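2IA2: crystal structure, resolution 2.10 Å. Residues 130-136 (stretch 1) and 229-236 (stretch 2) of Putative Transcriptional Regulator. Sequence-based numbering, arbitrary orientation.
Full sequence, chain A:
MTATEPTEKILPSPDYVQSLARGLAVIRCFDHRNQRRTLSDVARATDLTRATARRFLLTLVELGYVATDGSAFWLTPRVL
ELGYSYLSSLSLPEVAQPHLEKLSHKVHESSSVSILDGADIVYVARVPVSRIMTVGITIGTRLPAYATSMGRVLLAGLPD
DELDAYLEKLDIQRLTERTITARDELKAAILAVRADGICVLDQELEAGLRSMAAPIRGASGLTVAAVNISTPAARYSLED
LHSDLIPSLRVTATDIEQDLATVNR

Stretch 1 (130-136) SRIMTVG
Stretch 2 (229-236) ISTPAARY

Residues 130-136, a segment without regular helix or strand, pack against strand residues 229-232, continuing from earlier in the chain, and the turn after them. The contact buries 341 Å² without a hydrogen bond across it; side chains of stretch 1 meet side-chain and backbone atoms of stretch 2. The chains run roughly antiparallel, nearest at Val135 and Thr231, CA to CA 6.5 Å. Val135 (78 Å²), Arg131 (66 Å²) and Pro232 (64 Å²) have the largest areas covered. Ser130 (phi/psi -90/90; m) stays out of reach. Arg131 (-135/168; m, t, m, chi4 -91°) points its CA-to-CB bond toward stretch 2; its flat guanidinium stacks on that of Arg235 (m, t, p, chi4 68°), centres 3.6 Å apart, planes at 9°. Arg131 NH2 lies 3.4 Å from Arg235 NE; both are donors of like charge, not hydrogen-bonded to each other but satisfied elsewhere in the structure. Ile132 (-72/-48; m, t) makes no contact. Selenomethionine Met133 (-104/115; t, t, p) points its CA-to-CB bond toward stretch 2, and its long unbranched side chain places CE 3.6 Å from Pro232 CG. Thr134 (-136/156; p) points its CA-to-CB bond away; that of Val135 (-126/7; m) points toward stretch 2. Compact and branched, Val135 touches three residues: CG1 lies 4.0 Å from Pro232 CD; CG2 lies 3.4 Å from Ser230 O, 3.7 Å from Ser230 OG and 4.0 Å from Thr231 N. Gly136 (-80/146) makes no contact. In stretch 2, Ile229 (-121/137; m, t), Ser230 (-123/141; t) and Thr231 (-155/147; t, CA-to-CB away) precede Pro232 (-57/140, C-gamma exo), the shared apolar surface, its CA-to-CB bond sideways. Ala233 (-54/-33), Ala234 (-68/-20) and Arg235 (-79/-24, CA-to-CB toward stretch 1) turn the chain to Tyr236 (-144/140; m, chi2 90°); Arg235 N donates a hydrogen bond to Pro232 O, 3.2 Å, and Tyr236 N a weak one to Ala233 O, 3.5 Å.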

# COMPACT_ATOMS: atom_id res chain seq x y z
N SER A 130 13.27 -23.75 16.53
CA SER A 130 12.99 -24.63 17.63
C SER A 130 14.31 -25.23 18.06
O SER A 130 14.72 -26.27 17.54
CB SER A 130 12.06 -25.76 17.20
OG SER A 130 10.89 -25.21 16.63
N ARG A 131 15.01 -24.60 18.99
CA ARG A 131 16.19 -25.23 19.55
C ARG A 131 16.11 -25.03 21.04
O ARG A 131 15.27 -24.28 21.51
CB ARG A 131 17.47 -24.66 18.91
CG ARG A 131 17.71 -25.22 17.46
CD ARG A 131 19.15 -25.20 17.02
NE ARG A 131 19.63 -23.82 16.94
CZ ARG A 131 19.58 -23.04 15.86
NH1 ARG A 131 19.09 -23.48 14.71
NH2 ARG A 131 20.05 -21.81 15.95
N ILE A 132 16.96 -25.73 21.80
CA ILE A 132 16.98 -25.62 23.25
C ILE A 132 17.56 -24.29 23.67
O ILE A 132 16.99 -23.62 24.54
CB ILE A 132 17.78 -26.78 23.88
CG1 ILE A 132 17.02 -28.09 23.64
CG2 ILE A 132 18.08 -26.49 25.35
CD1 ILE A 132 17.86 -29.37 23.85
N MSE A 133 18.71 -23.92 23.10
CA MSE A 133 19.32 -22.66 23.41
C MSE A 133 19.06 -21.74 22.22
O MSE A 133 19.57 -21.98 21.12
CB MSE A 133 20.82 -22.84 23.62
CG MSE A 133 21.55 -21.59 24.08
SE MSE A 133 23.47 -21.95 24.34
CE MSE A 133 23.98 -21.97 22.38
N THR A 134 18.29 -20.68 22.46
CA THR A 134 17.74 -19.83 21.41
C THR A 134 17.92 -18.40 21.86
O THR A 134 17.96 -18.11 23.08
CB THR A 134 16.21 -19.98 21.25
OG1 THR A 134 15.61 -19.57 22.47
CG2 THR A 134 15.78 -21.40 20.96
N VAL A 135 17.95 -17.52 20.87
CA VAL A 135 18.55 -16.19 21.03
C VAL A 135 17.51 -15.19 20.63
O VAL A 135 17.79 -14.01 20.55
CB VAL A 135 19.81 -16.03 20.08
CG1 VAL A 135 20.99 -16.92 20.58
CG2 VAL A 135 19.49 -16.37 18.59
N GLY A 136 16.30 -15.71 20.37
CA GLY A 136 15.20 -14.91 19.83
C GLY A 136 14.57 -14.11 20.93
O GLY A 136 14.46 -14.58 22.07
N ILE A 229 19.77 -11.61 11.31
CA ILE A 229 19.84 -13.01 11.69
C ILE A 229 20.60 -12.98 13.02
O ILE A 229 21.56 -12.26 13.14
CB ILE A 229 20.67 -13.84 10.68
CG1 ILE A 229 19.98 -13.89 9.31
CG2 ILE A 229 20.91 -15.27 11.23
CD1 ILE A 229 20.88 -14.34 8.17
N SER A 230 20.16 -13.75 14.02
CA SER A 230 20.88 -13.80 15.28
C SER A 230 21.24 -15.26 15.56
O SER A 230 20.43 -16.17 15.31
CB SER A 230 19.99 -13.25 16.42
OG SER A 230 20.77 -12.99 17.60
N THR A 231 22.45 -15.48 16.09
CA THR A 231 22.96 -16.86 16.25
C THR A 231 24.00 -17.01 17.36
O THR A 231 24.78 -16.07 17.61
CB THR A 231 23.50 -17.42 14.89
OG1 THR A 231 23.62 -18.83 14.99
CG2 THR A 231 24.83 -16.79 14.50
N PRO A 232 24.02 -18.17 18.05
CA PRO A 232 25.14 -18.40 18.97
C PRO A 232 26.47 -18.32 18.25
O PRO A 232 26.59 -18.78 17.12
CB PRO A 232 24.89 -19.85 19.51
CG PRO A 232 23.38 -19.94 19.45
CD PRO A 232 23.05 -19.29 18.10
N ALA A 233 27.44 -17.72 18.89
CA ALA A 233 28.78 -17.69 18.32
C ALA A 233 29.28 -19.11 17.97
O ALA A 233 30.01 -19.30 16.97
CB ALA A 233 29.74 -16.98 19.29
N ALA A 234 28.87 -20.13 18.75
CA ALA A 234 29.40 -21.51 18.53
C ALA A 234 28.94 -22.17 17.23
O ALA A 234 29.58 -23.11 16.75
CB ALA A 234 29.04 -22.39 19.73
N ARG A 235 27.85 -21.71 16.62
CA ARG A 235 27.36 -22.36 15.39
C ARG A 235 28.12 -21.99 14.10
O ARG A 235 28.11 -22.76 13.13
CB ARG A 235 25.89 -22.02 15.19
CG ARG A 235 24.96 -22.42 16.29
CD ARG A 235 23.46 -22.12 15.85
NE ARG A 235 23.03 -23.03 14.79
CZ ARG A 235 22.85 -24.33 15.01
NH1 ARG A 235 23.04 -24.84 16.25
NH2 ARG A 235 22.46 -25.11 14.01
N TYR A 236 28.78 -20.81 14.09
CA TYR A 236 29.53 -20.34 12.86
C TYR A 236 30.80 -19.59 13.25
O TYR A 236 30.77 -18.76 14.15
CB TYR A 236 28.65 -19.36 12.01
CG TYR A 236 27.30 -19.90 11.61
CD1 TYR A 236 26.18 -19.70 12.42
CD2 TYR A 236 27.13 -20.62 10.41
CE1 TYR A 236 24.96 -20.25 12.10
CE2 TYR A 236 25.85 -21.13 10.06
CZ TYR A 236 24.79 -20.96 10.92
OH TYR A 236 23.54 -21.49 10.58